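Local coordinates for BH0493 protein (Bacillus halodurans C-125, PDB 2QEE) that binds zinc and is probably a metal-dependent hydrolase of the amidohydrolase superfamily, at the interface of chains A and B. Sequence-based numbering; all coordinates share one arbitrary frame. Chains: chain A/B, BH0493 protein.

Contact 1: the interface of chains A and B. Residues chain A 342, 345-346; chain B 93, 329, 332-334.
A:Glu345 meets B:Asn332, B:Pro333 and B:Glu334 in a head-to-tail interface: one end of helix 333-347 in chain A docks against the opposite end of the same helix in chain B. Such an unlike-surface contact between identical chains suits the three-copy deposited assembly, although the structure alone does not prove that oligomer in solution. The carboxylate of A:Glu345 reaches over the start of the partner helix, and OE1 accepts from the backbone N of B:Glu334 at 2.9 Å, nearly straight at 165° and on its syn lone pair. A:Glu345 CG stands anti to the carbonyl carbon (chi1 -69°), and the chain then runs extended, laying its carboxylate carbon CD 3.7 Å from B:Pro333 CD. The helix start would probably favour the negative charge, though the nearby B:Glu334 carboxylate may partly offset this. An alanine in place of A:Glu345 would probably leave the B:Glu334 amide without this acceptor and open a gap beside the B:Pro333 ring. A:Glu345 O also accepts from B:Glu93 N (2.9 Å), at the first turn of helix 93-104. A:Met346 crosses the B:Asn332 amide at about a right angle, A:Met346 CG lying 3.5 Å from B:Asn332 ND2. B:Asn332 ND2 donates to B:Phe329 O within chain B (3.0 Å), from above the carbonyl plane. The site sits where loop residue B:Asn332 and the first turn of helix 333-347 of B, with the metal-binding residue B:Glu334, metal-free here, face the carboxyl-terminal turns of A's helix.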
loop_
_atom_site.group_PDB
_atom_site.type_symbol
_atom_site.label_atom_id
_atom_site.label_comp_id
_atom_site.label_asym_id
_atom_site.label_seq_id
_atom_site.Cartn_x
_atom_site.Cartn_y
_atom_site.Cartn_z
ATOM N N MET A 342 -4.915 -9.632 -3.430
ATOM C CA MET A 342 -5.668 -9.332 -2.189
ATOM C C MET A 342 -7.119 -9.854 -2.420
ATOM O O MET A 342 -7.720 -10.488 -1.545
ATOM C CB MET A 342 -5.708 -7.819 -1.847
ATOM C CG MET A 342 -4.337 -7.281 -1.422
ATOM S SD MET A 342 -4.506 -5.602 -0.767
ATOM C CE MET A 342 -4.978 -4.739 -2.299
ATOM N N GLU A 345 -7.242 -13.703 -2.468
ATOM C CA GLU A 345 -6.948 -14.272 -1.144
ATOM C C GLU A 345 -8.153 -14.183 -0.169
ATOM O O GLU A 345 -8.395 -15.117 0.602
ATOM C CB GLU A 345 -5.677 -13.646 -0.479
ATOM C CG GLU A 345 -4.498 -14.118 -1.274
ATOM C CD GLU A 345 -3.146 -13.390 -1.084
ATOM O OE1 GLU A 345 -3.037 -12.490 -0.217
ATOM O OE2 GLU A 345 -2.191 -13.788 -1.832
ATOM N N MET A 346 -8.956 -13.126 -0.290
ATOM C CA MET A 346 -10.057 -12.869 0.651
ATOM C C MET A 346 -11.415 -13.172 0.040
ATOM O O MET A 346 -12.385 -13.244 0.780
ATOM C CB MET A 346 -10.069 -11.420 1.119
ATOM C CG MET A 346 -9.180 -11.215 2.332
ATOM S SD MET A 346 -9.161 -9.495 2.910
ATOM C CE MET A 346 -8.006 -8.826 1.697
ATOM N N GLU B 93 -7.393 -17.857 0.702
ATOM C CA GLU B 93 -6.469 -18.235 1.792
ATOM C C GLU B 93 -7.164 -19.167 2.824
ATOM O O GLU B 93 -6.563 -20.165 3.260
ATOM C CB GLU B 93 -5.901 -16.963 2.495
ATOM C CG GLU B 93 -5.078 -17.248 3.733
ATOM C CD GLU B 93 -3.842 -18.111 3.497
ATOM O OE1 GLU B 93 -3.432 -18.446 2.348
ATOM O OE2 GLU B 93 -3.277 -18.460 4.544
ATOM N N PHE B 329 -7.673 -9.643 8.517
ATOM C CA PHE B 329 -7.665 -9.173 7.115
ATOM C C PHE B 329 -6.234 -8.928 6.589
ATOM O O PHE B 329 -6.035 -8.760 5.402
ATOM C CB PHE B 329 -8.534 -7.907 6.967
ATOM C CG PHE B 329 -9.938 -8.119 7.474
ATOM C CD1 PHE B 329 -10.662 -9.213 7.022
ATOM C CD2 PHE B 329 -10.496 -7.259 8.411
ATOM C CE1 PHE B 329 -11.987 -9.448 7.503
ATOM C CE2 PHE B 329 -11.798 -7.475 8.907
ATOM C CZ PHE B 329 -12.540 -8.576 8.436
ATOM N N ASN B 332 -3.061 -12.580 4.965
ATOM C CA ASN B 332 -3.173 -13.122 3.648
ATOM C C ASN B 332 -1.783 -12.991 3.009
ATOM O O ASN B 332 -1.133 -11.961 3.273
ATOM C CB ASN B 332 -4.187 -12.243 2.883
ATOM C CG ASN B 332 -5.617 -12.454 3.381
ATOM O OD1 ASN B 332 -6.196 -13.493 3.118
ATOM N ND2 ASN B 332 -6.185 -11.478 4.090
ATOM N N PRO B 333 -1.329 -14.006 2.213
ATOM C CA PRO B 333 0.061 -13.977 1.647
ATOM C C PRO B 333 0.568 -12.632 1.116
ATOM O O PRO B 333 1.693 -12.241 1.444
ATOM C CB PRO B 333 0.041 -15.046 0.546
ATOM C CG PRO B 333 -0.954 -16.139 1.167
ATOM C CD PRO B 333 -2.019 -15.273 1.862
ATOM N N GLU B 334 -0.241 -11.947 0.313
ATOM C CA GLU B 334 0.195 -10.661 -0.287
ATOM C C GLU B 334 0.553 -9.680 0.844
ATOM O O GLU B 334 1.553 -8.988 0.792
ATOM C CB GLU B 334 -0.925 -10.131 -1.186
ATOM C CG GLU B 334 -0.663 -8.741 -1.811
ATOM C CD GLU B 334 0.523 -8.732 -2.826
ATOM O OE1 GLU B 334 1.023 -9.815 -3.184
ATOM O OE2 GLU B 334 0.927 -7.653 -3.337
#

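Contact 2: the interface of chains A and B. Residues chain A 316-317, 347; chain B 52, 55, 59, 271, 274, 329.
The last turn of helix 308-317 in chain A, ending in A:Arg316 and A:Lys317, presses two basic side chains onto backbone carbonyls of chain B, at helix 51-58 and the 3-10 helix 269-275. A:Arg316 gives NH2 to B:Tyr52 O at 2.8 Å; the donor lies on a lone pair in the carbonyl plane, but the bond is bent (133° at H) and the acceptor is tilted from the guanidinium plane. The bend at chi3 (56°) turns the guanidinium toward this carbonyl while A:Arg316 NE remains 3.9 Å from B:Phe329 CE1, the guanidinium and ring planes being 52° apart. A leucine in place of A:Arg316 would probably leave the B:Tyr52 carbonyl without this donor and take away the guanidinium beside B:Phe329. A:Lys317, kinked at chi2 and chi3, curls back so that NZ donates to B:Ala274 O at 2.8 Å, approaching from above the carbonyl plane. A:Lys317 NZ also lies 3.8 Å from B:Phe329 CZ, so both basic chains border one aromatic rim. Hydrophobic filling comes from A:Leu347 CD2 against B:Arg59 CD at 3.7 Å. Between the two helices, water 1 lies 2.8 Å from A:Arg316 O and 2.8 Å from B:Ala55 O, bridging the two carbonyls.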
loop_
_atom_site.group_PDB
_atom_site.type_symbol
_atom_site.label_atom_id
_atom_site.label_comp_id
_atom_site.label_asym_id
_atom_site.label_seq_id
_atom_site.Cartn_x
_atom_site.Cartn_y
_atom_site.Cartn_z
ATOM N N ARG A 316 -16.253 -8.953 1.613
ATOM C CA ARG A 316 -16.432 -10.091 2.526
ATOM C C ARG A 316 -17.697 -9.943 3.372
ATOM O O ARG A 316 -18.298 -10.971 3.740
ATOM C CB ARG A 316 -15.243 -10.247 3.460
ATOM C CG ARG A 316 -13.964 -10.680 2.757
ATOM C CD ARG A 316 -12.841 -10.965 3.800
ATOM N NE ARG A 316 -13.272 -11.970 4.789
ATOM C CZ ARG A 316 -13.157 -13.287 4.647
ATOM N NH1 ARG A 316 -12.678 -13.834 3.511
ATOM N NH2 ARG A 316 -13.584 -14.077 5.645
ATOM N N LYS A 317 -18.091 -8.702 3.678
ATOM C CA LYS A 317 -19.219 -8.460 4.581
ATOM C C LYS A 317 -20.578 -8.522 3.920
ATOM O O LYS A 317 -21.579 -8.876 4.568
ATOM C CB LYS A 317 -19.152 -7.104 5.262
ATOM C CG LYS A 317 -17.900 -6.726 6.012
ATOM C CD LYS A 317 -17.610 -7.652 7.154
ATOM C CE LYS A 317 -16.506 -8.730 6.787
ATOM N NZ LYS A 317 -16.178 -9.519 8.054
ATOM N N LEU A 347 -11.484 -13.340 -1.267
ATOM C CA LEU A 347 -12.812 -13.577 -1.920
ATOM C C LEU A 347 -12.832 -14.819 -2.805
ATOM O O LEU A 347 -13.845 -15.097 -3.450
ATOM C CB LEU A 347 -13.250 -12.360 -2.755
ATOM C CG LEU A 347 -13.287 -10.994 -2.052
ATOM C CD1 LEU A 347 -13.638 -9.931 -3.106
ATOM C CD2 LEU A 347 -14.260 -10.954 -0.883
ATOM N N TYR B 52 -14.512 -16.945 8.954
ATOM C CA TYR B 52 -13.916 -16.514 7.683
ATOM C C TYR B 52 -14.653 -17.190 6.527
ATOM O O TYR B 52 -14.886 -16.583 5.472
ATOM C CB TYR B 52 -12.412 -16.830 7.569
ATOM C CG TYR B 52 -11.444 -16.053 8.429
ATOM C CD1 TYR B 52 -11.800 -15.570 9.694
ATOM C CD2 TYR B 52 -10.109 -15.852 8.000
ATOM C CE1 TYR B 52 -10.871 -14.884 10.489
ATOM C CE2 TYR B 52 -9.171 -15.162 8.795
ATOM C CZ TYR B 52 -9.544 -14.701 10.029
ATOM O OH TYR B 52 -8.618 -14.033 10.796
ATOM N N ALA B 55 -18.378 -15.898 5.942
ATOM C CA ALA B 55 -18.436 -14.683 5.077
ATOM C C ALA B 55 -18.308 -15.105 3.624
ATOM O O ALA B 55 -19.051 -14.625 2.747
ATOM C CB ALA B 55 -17.330 -13.726 5.449
ATOM N N ARG B 59 -21.199 -15.076 -0.004
ATOM C CA ARG B 59 -21.048 -14.337 -1.274
ATOM C C ARG B 59 -21.521 -15.176 -2.446
ATOM O O ARG B 59 -21.745 -14.651 -3.553
ATOM C CB ARG B 59 -19.592 -13.914 -1.543
ATOM C CG ARG B 59 -19.150 -12.706 -0.717
ATOM C CD ARG B 59 -17.780 -12.158 -1.210
ATOM N NE ARG B 59 -17.906 -11.705 -2.597
ATOM C CZ ARG B 59 -18.628 -10.629 -2.977
ATOM N NH1 ARG B 59 -19.208 -9.833 -2.087
ATOM N NH2 ARG B 59 -18.704 -10.338 -4.261
ATOM N N LEU B 271 -24.380 -11.412 10.397
ATOM C CA LEU B 271 -23.261 -12.326 10.147
ATOM C C LEU B 271 -22.544 -12.752 11.403
ATOM O O LEU B 271 -21.676 -13.616 11.321
ATOM C CB LEU B 271 -22.251 -11.729 9.153
ATOM C CG LEU B 271 -22.614 -11.716 7.671
ATOM C CD1 LEU B 271 -21.381 -11.325 6.828
ATOM C CD2 LEU B 271 -23.110 -13.038 7.245
ATOM N N ALA B 274 -18.672 -12.965 11.677
ATOM C CA ALA B 274 -18.263 -12.587 10.309
ATOM C C ALA B 274 -18.739 -11.194 9.844
ATOM O O ALA B 274 -18.573 -10.840 8.686
ATOM C CB ALA B 274 -18.658 -13.682 9.286
ATOM N N PHE B 329 -7.673 -9.643 8.517
ATOM C CA PHE B 329 -7.665 -9.173 7.115
ATOM C C PHE B 329 -6.234 -8.928 6.589
ATOM O O PHE B 329 -6.035 -8.760 5.402
ATOM C CB PHE B 329 -8.534 -7.907 6.967
ATOM C CG PHE B 329 -9.938 -8.119 7.474
ATOM C CD1 PHE B 329 -10.662 -9.213 7.022
ATOM C CD2 PHE B 329 -10.496 -7.259 8.411
ATOM C CE1 PHE B 329 -11.987 -9.448 7.503
ATOM C CE2 PHE B 329 -11.798 -7.475 8.907
ATOM C CZ PHE B 329 -12.540 -8.576 8.436
HETATM O O HOH W 1 -20.647 -12.331 2.889
#

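Contact 3: the interface of chains A and B. Residues chain A 283-284, 287, 310, 313-314, 317; chain B 264, 267, 277.
B:Phe277 plugs into chain A between A:Leu314, A:Val313 and A:Met283, making this a mixed interface in which an aromatic knob is flanked by a charged pair; it helps join the two copies in the deposited assembly. Chain A hides 92 Å² of B:Phe277, whose ring has A:Leu314 CD1 over one face, 4.0 Å from the centroid and offset toward the rim. A:Leu314 CB adds a contact with B:Phe277 CE1 at 3.6 Å. At the edge, in plane, come A:Met283 CB and the backbone O of A:Glu310, while A:Val313 CG1 lies 3.6 Å from B:Phe277 CD1. CG of the phenylalanine is anti to the backbone N (chi1 -172°), which carries the ring toward helix 308-317. Alongside, B:Lys264 extends fully and meets A:Glu287 tip to tip, B:Lys264 NZ reaching A:Glu287 OE1 at 2.8 Å on the syn lone pair. A longer salt bridge joins B:Lys264 NZ to A:Asp284 OD1 (3.5 Å), and water 2 also links these two groups. B:Val267 CG1 lies over a face of the A:Glu287 carboxylate, 3.6 Å from A:Glu287 CD, the two side chains crossing at about a right angle. The site places the short strands 263-264 and 277-278 of B, with the loop residue B:Val267, against helices 284-292 and 308-317 of A.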
loop_
_atom_site.group_PDB
_atom_site.type_symbol
_atom_site.label_atom_id
_atom_site.label_comp_id
_atom_site.label_asym_id
_atom_site.label_seq_id
_atom_site.Cartn_x
_atom_site.Cartn_y
_atom_site.Cartn_z
ATOM N N MET A 283 -15.318 4.767 3.498
ATOM C CA MET A 283 -16.097 3.598 3.157
ATOM C C MET A 283 -17.524 3.717 3.757
ATOM O O MET A 283 -18.386 2.894 3.439
ATOM C CB MET A 283 -15.422 2.280 3.634
ATOM C CG MET A 283 -14.003 2.042 3.024
ATOM S SD MET A 283 -14.073 2.062 1.206
ATOM C CE MET A 283 -15.035 0.590 0.814
ATOM N N ASP A 284 -17.768 4.733 4.597
ATOM C CA ASP A 284 -19.017 4.764 5.420
ATOM C C ASP A 284 -20.270 4.746 4.559
ATOM O O ASP A 284 -21.272 4.112 4.903
ATOM C CB ASP A 284 -19.100 6.002 6.310
ATOM C CG ASP A 284 -18.103 5.958 7.480
ATOM O OD1 ASP A 284 -17.376 4.943 7.624
ATOM O OD2 ASP A 284 -18.048 6.924 8.266
ATOM N N GLU A 287 -20.774 1.381 2.895
ATOM C CA GLU A 287 -21.196 0.460 3.948
ATOM C C GLU A 287 -22.696 0.647 4.287
ATOM O O GLU A 287 -23.469 -0.342 4.398
ATOM C CB GLU A 287 -20.296 0.697 5.184
ATOM C CG GLU A 287 -20.628 -0.252 6.390
ATOM C CD GLU A 287 -20.124 0.381 7.684
ATOM O OE1 GLU A 287 -18.964 0.859 7.674
ATOM O OE2 GLU A 287 -20.871 0.390 8.697
ATOM N N GLU A 310 -9.469 -2.301 1.988
ATOM C CA GLU A 310 -10.765 -2.202 2.702
ATOM C C GLU A 310 -12.000 -2.435 1.813
ATOM O O GLU A 310 -12.980 -2.994 2.272
ATOM C CB GLU A 310 -10.817 -0.921 3.507
ATOM C CG GLU A 310 -10.806 0.321 2.653
ATOM C CD GLU A 310 -10.583 1.587 3.475
ATOM O OE1 GLU A 310 -10.295 1.542 4.702
ATOM O OE2 GLU A 310 -10.690 2.663 2.878
ATOM N N VAL A 313 -12.363 -6.114 1.932
ATOM C CA VAL A 313 -12.960 -6.536 3.206
ATOM C C VAL A 313 -14.461 -6.268 3.206
ATOM O O VAL A 313 -15.243 -7.067 3.712
ATOM C CB VAL A 313 -12.252 -5.890 4.389
ATOM C CG1 VAL A 313 -12.925 -6.364 5.725
ATOM C CG2 VAL A 313 -10.755 -6.278 4.352
ATOM N N LEU A 314 -14.876 -5.175 2.599
ATOM C CA LEU A 314 -16.280 -4.822 2.683
ATOM C C LEU A 314 -17.039 -5.835 1.840
ATOM O O LEU A 314 -18.160 -6.202 2.199
ATOM C CB LEU A 314 -16.445 -3.401 2.166
ATOM C CG LEU A 314 -17.880 -2.851 2.238
ATOM C CD1 LEU A 314 -18.382 -2.787 3.699
ATOM C CD2 LEU A 314 -17.890 -1.471 1.539
ATOM N N LYS A 317 -18.091 -8.702 3.678
ATOM C CA LYS A 317 -19.219 -8.460 4.581
ATOM C C LYS A 317 -20.578 -8.522 3.920
ATOM O O LYS A 317 -21.579 -8.876 4.568
ATOM C CB LYS A 317 -19.152 -7.104 5.262
ATOM C CG LYS A 317 -17.900 -6.726 6.012
ATOM C CD LYS A 317 -17.610 -7.652 7.154
ATOM C CE LYS A 317 -16.506 -8.730 6.787
ATOM N NZ LYS A 317 -16.178 -9.519 8.054
ATOM N N LYS B 264 -13.971 -2.488 13.220
ATOM C CA LYS B 264 -15.282 -1.826 13.258
ATOM C C LYS B 264 -16.331 -2.936 13.450
ATOM O O LYS B 264 -16.636 -3.707 12.531
ATOM C CB LYS B 264 -15.517 -1.010 11.958
ATOM C CG LYS B 264 -16.671 0.015 12.104
ATOM C CD LYS B 264 -16.971 0.793 10.800
ATOM C CE LYS B 264 -18.357 1.439 10.904
ATOM N NZ LYS B 264 -18.559 2.543 9.929
ATOM N N VAL B 267 -20.717 -4.337 11.441
ATOM C CA VAL B 267 -21.294 -3.582 10.317
ATOM C C VAL B 267 -22.411 -4.388 9.617
ATOM O O VAL B 267 -23.244 -3.809 8.916
ATOM C CB VAL B 267 -20.210 -3.110 9.261
ATOM C CG1 VAL B 267 -19.126 -2.226 9.975
ATOM C CG2 VAL B 267 -19.632 -4.257 8.520
ATOM N N PHE B 277 -15.806 -5.250 10.369
ATOM C CA PHE B 277 -15.129 -4.550 9.272
ATOM C C PHE B 277 -13.857 -3.924 9.802
ATOM O O PHE B 277 -13.376 -4.255 10.931
ATOM C CB PHE B 277 -16.162 -3.562 8.694
ATOM C CG PHE B 277 -15.744 -2.839 7.404
ATOM C CD1 PHE B 277 -15.076 -3.517 6.388
ATOM C CD2 PHE B 277 -16.044 -1.473 7.243
ATOM C CE1 PHE B 277 -14.668 -2.822 5.186
ATOM C CE2 PHE B 277 -15.664 -0.798 6.031
ATOM C CZ PHE B 277 -14.982 -1.505 5.021
HETATM O O HOH W 2 -16.206 4.218 9.838
#

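Contact 4: the interface of chains A and B. Residues chain A 349-350, 409, 412; chain B 59-60, 88.
The indole of B:Trp60 is sandwiched: A:Ser350 CB sits 3.4 Å above one face, toward the rim, and B:Arg88 NE from its own chain lies over the centre of the other, while water 3 sits at the edge in plane. A second flat group, the guanidinium of A:Arg412, takes B:Trp60 CE3 on one face and B:Trp60 O at its edge, its plane turned 68° from the ring. That arginine runs extended from CG to NE, with CG anti to the backbone N (chi1 -170°), which lets it span from helix 395-414 to the tryptophan; A:Arg412 NH2 then donates to B:Trp60 O at 2.8 Å. On the face where A:Ser350 lies, B:Arg59 grips that serine side-on with two nitrogens. B:Arg59 NH2 donates to A:Ser350 O at 2.9 Å, nearly along the C=O axis, and B:Arg59 NE to the hydroxyl A:Ser350 OG at 2.9 Å, exactly in the guanidinium plane. A:Asn409 approaches the far end of the indole, OD1 standing 3.4 Å from B:Trp60 CH2, while A:Asn409 ND2 holds A:Thr349 O at 2.7 Å, which probably helps steady the loop that carries A:Ser350. Water 3 completes the join, 2.9 Å from B:Trp60 NE1 and 3.0 Å from A:Thr349 N.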
loop_
_atom_site.group_PDB
_atom_site.type_symbol
_atom_site.label_atom_id
_atom_site.label_comp_id
_atom_site.label_asym_id
_atom_site.label_seq_id
_atom_site.Cartn_x
_atom_site.Cartn_y
_atom_site.Cartn_z
ATOM N N THR A 349 -12.988 -16.804 -5.900
ATOM C CA THR A 349 -13.286 -16.337 -7.263
ATOM C C THR A 349 -14.530 -15.424 -7.309
ATOM O O THR A 349 -15.097 -15.198 -8.404
ATOM C CB THR A 349 -13.429 -17.507 -8.236
ATOM O OG1 THR A 349 -14.461 -18.361 -7.717
ATOM C CG2 THR A 349 -12.085 -18.323 -8.347
ATOM N N SER A 350 -14.976 -14.942 -6.155
ATOM C CA SER A 350 -16.234 -14.162 -6.081
ATOM C C SER A 350 -16.059 -12.651 -6.367
ATOM O O SER A 350 -16.616 -11.799 -5.669
ATOM C CB SER A 350 -17.013 -14.426 -4.750
ATOM O OG SER A 350 -16.318 -13.939 -3.601
ATOM N N ASN A 409 -19.402 -14.199 -13.662
ATOM C CA ASN A 409 -19.747 -13.527 -12.423
ATOM C C ASN A 409 -20.527 -12.256 -12.670
ATOM O O ASN A 409 -21.423 -11.924 -11.902
ATOM C CB ASN A 409 -18.520 -13.198 -11.543
ATOM C CG ASN A 409 -17.902 -14.434 -10.937
ATOM O OD1 ASN A 409 -18.520 -15.531 -10.937
ATOM N ND2 ASN A 409 -16.671 -14.273 -10.383
ATOM N N ARG A 412 -24.260 -13.209 -13.790
ATOM C CA ARG A 412 -24.970 -13.721 -12.617
ATOM C C ARG A 412 -25.384 -12.571 -11.725
ATOM O O ARG A 412 -26.497 -12.546 -11.189
ATOM C CB ARG A 412 -24.073 -14.683 -11.841
ATOM C CG ARG A 412 -24.702 -15.467 -10.747
ATOM C CD ARG A 412 -23.596 -16.332 -10.146
ATOM N NE ARG A 412 -24.028 -17.226 -9.067
ATOM C CZ ARG A 412 -24.043 -16.929 -7.764
ATOM N NH1 ARG A 412 -23.661 -15.724 -7.311
ATOM N NH2 ARG A 412 -24.463 -17.856 -6.905
ATOM N N ARG B 59 -21.199 -15.076 -0.004
ATOM C CA ARG B 59 -21.048 -14.337 -1.274
ATOM C C ARG B 59 -21.521 -15.176 -2.446
ATOM O O ARG B 59 -21.745 -14.651 -3.553
ATOM C CB ARG B 59 -19.592 -13.914 -1.543
ATOM C CG ARG B 59 -19.150 -12.706 -0.717
ATOM C CD ARG B 59 -17.780 -12.158 -1.210
ATOM N NE ARG B 59 -17.906 -11.705 -2.597
ATOM C CZ ARG B 59 -18.628 -10.629 -2.977
ATOM N NH1 ARG B 59 -19.208 -9.833 -2.087
ATOM N NH2 ARG B 59 -18.704 -10.338 -4.261
ATOM N N TRP B 60 -21.674 -16.485 -2.220
ATOM C CA TRP B 60 -22.065 -17.407 -3.302
ATOM C C TRP B 60 -23.439 -18.077 -3.167
ATOM O O TRP B 60 -24.131 -18.254 -4.168
ATOM C CB TRP B 60 -21.067 -18.537 -3.447
ATOM C CG TRP B 60 -19.763 -18.230 -4.155
ATOM C CD1 TRP B 60 -18.490 -18.245 -3.588
ATOM C CD2 TRP B 60 -19.584 -17.881 -5.522
ATOM N NE1 TRP B 60 -17.563 -17.972 -4.539
ATOM C CE2 TRP B 60 -18.176 -17.756 -5.744
ATOM C CE3 TRP B 60 -20.457 -17.698 -6.600
ATOM C CZ2 TRP B 60 -17.640 -17.397 -6.990
ATOM C CZ3 TRP B 60 -19.907 -17.374 -7.874
ATOM C CH2 TRP B 60 -18.525 -17.210 -8.038
ATOM N N ARG B 88 -16.746 -24.059 -6.909
ATOM C CA ARG B 88 -15.590 -23.208 -7.290
ATOM C C ARG B 88 -14.327 -23.799 -6.667
ATOM O O ARG B 88 -14.403 -24.465 -5.629
ATOM C CB ARG B 88 -15.768 -21.788 -6.772
ATOM C CG ARG B 88 -16.972 -21.084 -7.329
ATOM C CD ARG B 88 -18.176 -21.259 -6.358
ATOM N NE ARG B 88 -19.467 -20.974 -7.024
ATOM C CZ ARG B 88 -20.656 -21.151 -6.418
ATOM N NH1 ARG B 88 -20.724 -21.623 -5.175
ATOM N NH2 ARG B 88 -21.775 -20.865 -7.074
HETATM O O HOH W 3 -14.722 -18.515 -4.106
#

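The four contacts are patches of one chain-to-chain interface, with contact 2 between the others. Contacts 2 and 3 are close neighbours, the centres of their C-alpha atoms about 10 Å apart, and share A:Lys317. Contact 1 is about 12 Å from contact 2 by the same measure, with B:Phe329 common to both, and contact 4 is about 13 Å from contact 2 through B:Arg59, whereas contacts 3 and 4 are about 19 Å apart. Because the two chains offer different elements, each copy can use both surfaces, which may be how the three-copy deposited assembly is built; the structure alone does not show that it is the form in solution.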